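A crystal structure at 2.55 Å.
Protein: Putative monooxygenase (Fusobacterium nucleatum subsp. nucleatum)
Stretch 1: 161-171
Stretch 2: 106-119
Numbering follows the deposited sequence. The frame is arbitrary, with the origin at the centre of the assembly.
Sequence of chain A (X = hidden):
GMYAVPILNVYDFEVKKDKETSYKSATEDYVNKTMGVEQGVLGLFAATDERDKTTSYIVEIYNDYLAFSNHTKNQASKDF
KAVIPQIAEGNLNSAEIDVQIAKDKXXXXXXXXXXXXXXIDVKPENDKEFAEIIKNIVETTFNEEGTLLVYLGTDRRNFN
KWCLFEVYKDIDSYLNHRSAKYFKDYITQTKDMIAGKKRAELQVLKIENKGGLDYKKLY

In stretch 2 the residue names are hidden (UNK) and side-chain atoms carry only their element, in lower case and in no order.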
# COMPACT_ATOMS: atom_id res chain seq x y z
N LYS A 161 -5.94 -13.56 3.49
CA LYS A 161 -4.94 -12.58 3.88
C LYS A 161 -5.33 -11.23 3.31
O LYS A 161 -5.10 -10.98 2.14
CB LYS A 161 -3.59 -13.01 3.35
CG LYS A 161 -2.34 -12.31 3.90
CD LYS A 161 -1.08 -13.08 3.42
CE LYS A 161 0.08 -13.08 4.43
NZ LYS A 161 -0.17 -13.97 5.62
N TRP A 162 -5.95 -10.37 4.11
CA TRP A 162 -6.33 -9.04 3.65
C TRP A 162 -5.18 -8.03 3.85
O TRP A 162 -4.50 -8.07 4.87
CB TRP A 162 -7.56 -8.57 4.41
CG TRP A 162 -8.73 -9.36 4.08
CD1 TRP A 162 -9.03 -10.61 4.53
CD2 TRP A 162 -9.80 -8.97 3.21
NE1 TRP A 162 -10.22 -11.03 3.99
CE2 TRP A 162 -10.72 -10.04 3.18
CE3 TRP A 162 -10.07 -7.82 2.46
CZ2 TRP A 162 -11.89 -10.01 2.42
CZ3 TRP A 162 -11.24 -7.78 1.71
CH2 TRP A 162 -12.13 -8.88 1.69
N CYS A 163 -4.99 -7.14 2.87
CA CYS A 163 -3.93 -6.13 2.90
C CYS A 163 -4.52 -4.76 2.75
O CYS A 163 -5.21 -4.50 1.76
CB CYS A 163 -2.97 -6.33 1.73
SG CYS A 163 -2.10 -7.92 1.76
N LEU A 164 -4.22 -3.89 3.71
CA LEU A 164 -4.76 -2.52 3.72
C LEU A 164 -3.66 -1.45 3.76
O LEU A 164 -2.91 -1.36 4.73
CB LEU A 164 -5.68 -2.33 4.92
CG LEU A 164 -6.35 -0.96 4.97
CD1 LEU A 164 -7.23 -0.81 3.74
CD2 LEU A 164 -7.17 -0.74 6.27
N PHE A 165 -3.58 -0.66 2.70
CA PHE A 165 -2.66 0.46 2.63
C PHE A 165 -3.49 1.71 2.72
O PHE A 165 -4.47 1.84 2.00
CB PHE A 165 -1.89 0.48 1.33
CG PHE A 165 -0.88 1.60 1.23
CD1 PHE A 165 0.20 1.66 2.11
CD2 PHE A 165 -0.99 2.58 0.25
CE1 PHE A 165 1.14 2.68 2.02
CE2 PHE A 165 -0.04 3.60 0.14
CZ PHE A 165 1.02 3.66 1.04
N GLU A 166 -3.09 2.63 3.58
CA GLU A 166 -3.85 3.86 3.77
C GLU A 166 -2.96 5.05 4.07
O GLU A 166 -2.00 4.93 4.81
CB GLU A 166 -4.92 3.66 4.86
CG GLU A 166 -4.42 2.98 6.12
CD GLU A 166 -5.54 2.65 7.12
OE1 GLU A 166 -6.71 3.08 6.92
OE2 GLU A 166 -5.23 1.94 8.11
N VAL A 167 -3.27 6.18 3.45
CA VAL A 167 -2.52 7.41 3.63
C VAL A 167 -3.44 8.48 4.20
O VAL A 167 -4.58 8.57 3.78
CB VAL A 167 -1.90 7.85 2.31
CG1 VAL A 167 -1.13 9.13 2.49
CG2 VAL A 167 -0.99 6.73 1.75
N TYR A 168 -2.95 9.26 5.18
CA TYR A 168 -3.69 10.32 5.86
C TYR A 168 -2.96 11.66 5.73
O TYR A 168 -1.74 11.70 5.53
CB TYR A 168 -3.89 9.96 7.34
CG TYR A 168 -4.74 8.73 7.55
CD1 TYR A 168 -4.19 7.46 7.47
CD2 TYR A 168 -6.10 8.83 7.83
CE1 TYR A 168 -4.96 6.33 7.63
CE2 TYR A 168 -6.89 7.69 8.01
CZ TYR A 168 -6.30 6.44 7.90
OH TYR A 168 -7.06 5.29 8.09
N LYS A 169 -3.69 12.77 5.86
CA LYS A 169 -3.07 14.10 5.68
C LYS A 169 -2.07 14.39 6.81
O LYS A 169 -1.03 15.06 6.59
CB LYS A 169 -4.11 15.24 5.53
CG LYS A 169 -4.69 15.81 6.82
CD LYS A 169 -5.77 16.88 6.61
CE LYS A 169 -6.34 17.32 7.98
NZ LYS A 169 -7.57 18.13 7.90
N ASP A 170 -2.39 13.88 8.00
CA ASP A 170 -1.56 14.06 9.18
C ASP A 170 -1.85 12.99 10.22
O ASP A 170 -2.88 12.29 10.17
CB ASP A 170 -1.71 15.47 9.76
CG ASP A 170 -3.13 15.82 10.14
OD1 ASP A 170 -3.94 14.90 10.40
OD2 ASP A 170 -3.45 17.02 10.19
N ILE A 171 -0.93 12.86 11.16
CA ILE A 171 -0.98 11.83 12.18
C ILE A 171 -2.23 11.91 13.04
O ILE A 171 -2.76 10.88 13.45
CB ILE A 171 0.31 11.87 13.01
CG1 ILE A 171 0.44 10.61 13.88
CG2 ILE A 171 0.39 13.19 13.81
CD1 ILE A 171 1.86 10.39 14.40
N UNK A 106 -5.49 13.05 -4.93
CA UNK A 106 -4.15 13.31 -5.42
C UNK A 106 -3.33 13.73 -4.22
O UNK A 106 -3.74 14.61 -3.46
c UNK A 106 -1.03 15.31 -8.65
c UNK A 106 -1.89 15.18 -7.38
c UNK A 106 -4.20 14.41 -6.50
n UNK A 106 -0.48 14.01 -9.13
c UNK A 106 -3.13 14.35 -7.62
N UNK A 107 -2.18 13.09 -4.02
CA UNK A 107 -1.34 13.41 -2.86
C UNK A 107 -0.15 14.30 -3.16
O UNK A 107 0.66 13.96 -4.02
c UNK A 107 -1.49 9.83 -1.33
c UNK A 107 -0.77 12.12 -2.21
c UNK A 107 -1.90 11.26 -1.62
c UNK A 107 0.25 12.50 -1.16
N UNK A 108 -0.08 15.43 -2.46
CA UNK A 108 1.07 16.34 -2.50
C UNK A 108 1.74 16.12 -1.16
O UNK A 108 1.36 16.70 -0.16
c UNK A 108 0.64 17.81 -2.67
o UNK A 108 2.21 18.06 -5.05
c UNK A 108 0.98 17.92 -5.21
o UNK A 108 0.49 17.63 -6.31
c UNK A 108 0.03 18.14 -4.03
N UNK A 109 2.75 15.26 -1.14
CA UNK A 109 3.38 14.89 0.13
C UNK A 109 4.03 16.09 0.80
O UNK A 109 4.51 16.99 0.14
c UNK A 109 5.84 14.12 -0.19
c UNK A 109 4.40 13.74 -0.04
n UNK A 109 7.66 12.58 0.32
c UNK A 109 6.73 12.95 -0.57
o UNK A 109 6.62 12.41 -1.69
N UNK A 110 4.00 16.09 2.13
CA UNK A 110 4.59 17.14 2.94
C UNK A 110 5.14 16.44 4.17
O UNK A 110 5.12 15.22 4.25
o UNK A 110 2.45 16.91 4.99
c UNK A 110 3.54 18.19 3.29
c UNK A 110 2.32 17.59 4.00
n UNK A 110 1.14 17.86 3.49
N UNK A 111 5.60 17.20 5.15
CA UNK A 111 6.16 16.62 6.36
C UNK A 111 5.13 15.87 7.22
O UNK A 111 5.48 14.96 7.96
o UNK A 111 8.20 19.59 6.56
c UNK A 111 6.84 17.70 7.20
o UNK A 111 8.93 17.62 5.95
c UNK A 111 8.07 18.35 6.50
N UNK A 112 3.86 16.22 7.09
CA UNK A 112 2.79 15.57 7.85
C UNK A 112 2.12 14.33 7.25
O UNK A 112 1.33 13.69 7.93
c UNK A 112 1.69 16.60 8.16
c UNK A 112 2.05 17.53 9.32
n UNK A 112 1.03 18.15 9.91
o UNK A 112 3.21 17.67 9.68
N UNK A 113 2.42 13.99 5.99
CA UNK A 113 1.81 12.83 5.34
C UNK A 113 2.12 11.56 6.18
O UNK A 113 3.26 11.32 6.55
c UNK A 113 1.41 11.68 3.14
c UNK A 113 2.28 12.66 3.88
o UNK A 113 2.23 13.91 3.19
N UNK A 114 1.09 10.77 6.47
CA UNK A 114 1.21 9.60 7.34
C UNK A 114 0.63 8.35 6.67
O UNK A 114 -0.56 8.31 6.37
c UNK A 114 1.93 8.06 11.60
c UNK A 114 -0.08 6.94 10.91
c UNK A 114 0.68 8.89 9.71
c UNK A 114 1.01 7.04 11.76
c UNK A 114 1.76 8.98 10.57
c UNK A 114 -0.24 7.86 9.90
c UNK A 114 0.48 9.90 8.63
N UNK A 115 1.48 7.34 6.47
CA UNK A 115 1.11 6.11 5.81
C UNK A 115 1.17 4.91 6.77
O UNK A 115 2.04 4.84 7.63
c UNK A 115 2.05 5.89 4.65
N UNK A 116 0.23 3.98 6.59
CA UNK A 116 0.14 2.76 7.41
C UNK A 116 -0.15 1.58 6.51
O UNK A 116 -0.86 1.73 5.52
c UNK A 116 -0.92 4.12 9.19
c UNK A 116 -1.00 2.83 8.40
c UNK A 116 -0.94 1.66 9.33
N UNK A 117 0.44 0.42 6.83
CA UNK A 117 0.20 -0.81 6.08
C UNK A 117 -0.10 -1.95 7.03
O UNK A 117 0.72 -2.31 7.88
c UNK A 117 2.02 -3.50 4.48
o UNK A 117 0.79 -5.88 1.98
c UNK A 117 0.05 -3.61 2.55
c UNK A 117 1.88 -4.65 3.70
c UNK A 117 1.18 -2.39 4.34
c UNK A 117 1.39 -1.16 5.18
c UNK A 117 0.90 -4.71 2.73
c UNK A 117 0.22 -2.44 3.36
N UNK A 118 -1.28 -2.52 6.86
CA UNK A 118 -1.74 -3.58 7.69
C UNK A 118 -1.98 -4.85 6.89
O UNK A 118 -2.48 -4.77 5.76
o UNK A 118 -2.86 -1.91 9.05
c UNK A 118 -3.07 -3.14 8.33
c UNK A 118 -3.65 -4.22 9.25
N UNK A 119 -1.62 -6.01 7.45
CA UNK A 119 -1.90 -7.33 6.88
C UNK A 119 -2.70 -8.13 7.92
O UNK A 119 -2.28 -8.25 9.05
c UNK A 119 -0.65 -8.11 6.51
c UNK A 119 0.18 -7.33 5.45
c UNK A 119 -1.03 -9.49 6.00
O HOH W 1 -0.66 15.86 4.18
O HOH W 2 -3.27 -0.07 7.19

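Position 106 has four carbons in a row ending in a nitrogen. It touches nothing on stretch 1. This is Lys106.

Position 107 has four carbons, forked at the first, with one arm two carbons long. The end of that arm lies 3.9 Å from Val167 CG1. It is Ile107, and that atom is CD1.

Position 108 has three carbons, the third carrying two oxygens. It is out of reach of stretch 1. This is Glu108.

Position 109 has three carbons, the third carrying one oxygen and one nitrogen. It also stays clear of stretch 1. This is Gln109.

Position 110 has two carbons, the second carrying an oxygen and a nitrogen. Water 1 links the nitrogen to Lys169 O. This is Asn110; its ND2 donates to the water at 2.8 Å, and the water donates to Lys169 O at 2.6 Å.

Position 111 has two carbons, the second carrying two oxygens. It points away from stretch 1. This is Asp111.

Position 112 has two carbons, then an oxygen and a nitrogen. The nitrogen lies 3.8 Å from Asp170 CB. The nitrogen makes it Asn112.

Position 113 has one carbon bearing an oxygen and a methyl. The methyl lies 3.7 Å from Val167 CG1. This is Thr113. Its OG1 accepts from Asn110 N at 3.0 Å.

Position 114 has one carbon and a six-carbon ring without oxygen. Ile171 CG1 sits over one ring face, 4.1 Å from the centroid. This is Phe114.

Position 115 has a single carbon, 4.2 Å from Phe165 CE1. It is Ala115.

Position 116 has one carbon carrying two more. Its CB lies 4.1 Å from Glu166 CG. It is Val116.

Position 117 has one carbon and a six-carbon ring bearing an oxygen. The oxygen lies 3.5 Å from Cys163 SG. This is Tyr117.

Position 118 has one carbon carrying an oxygen and a methyl. Water 2 joins this oxygen to Leu164 O and Glu166 OE2. It is Thr118.

Position 119 has one carbon carrying two more. One lies 3.8 Å from Lys161 CG. This is Val119.

The contact is an antiparallel strand pair. Six backbone hydrogen bonds link Phe114 with Tyr168, Val116 with Glu166, and Thr118 with Leu164, one in each direction per pair. The side chains of these pairs share one face. Ala115, Tyr117 and Val119 pack with Val167, Phe165 and Cys163 on the other. Beyond the strands, Ile171 covers Phe114. Together they bury 900 Å².

Stretch 2 106-119: KIEQNDNTFAVYTV
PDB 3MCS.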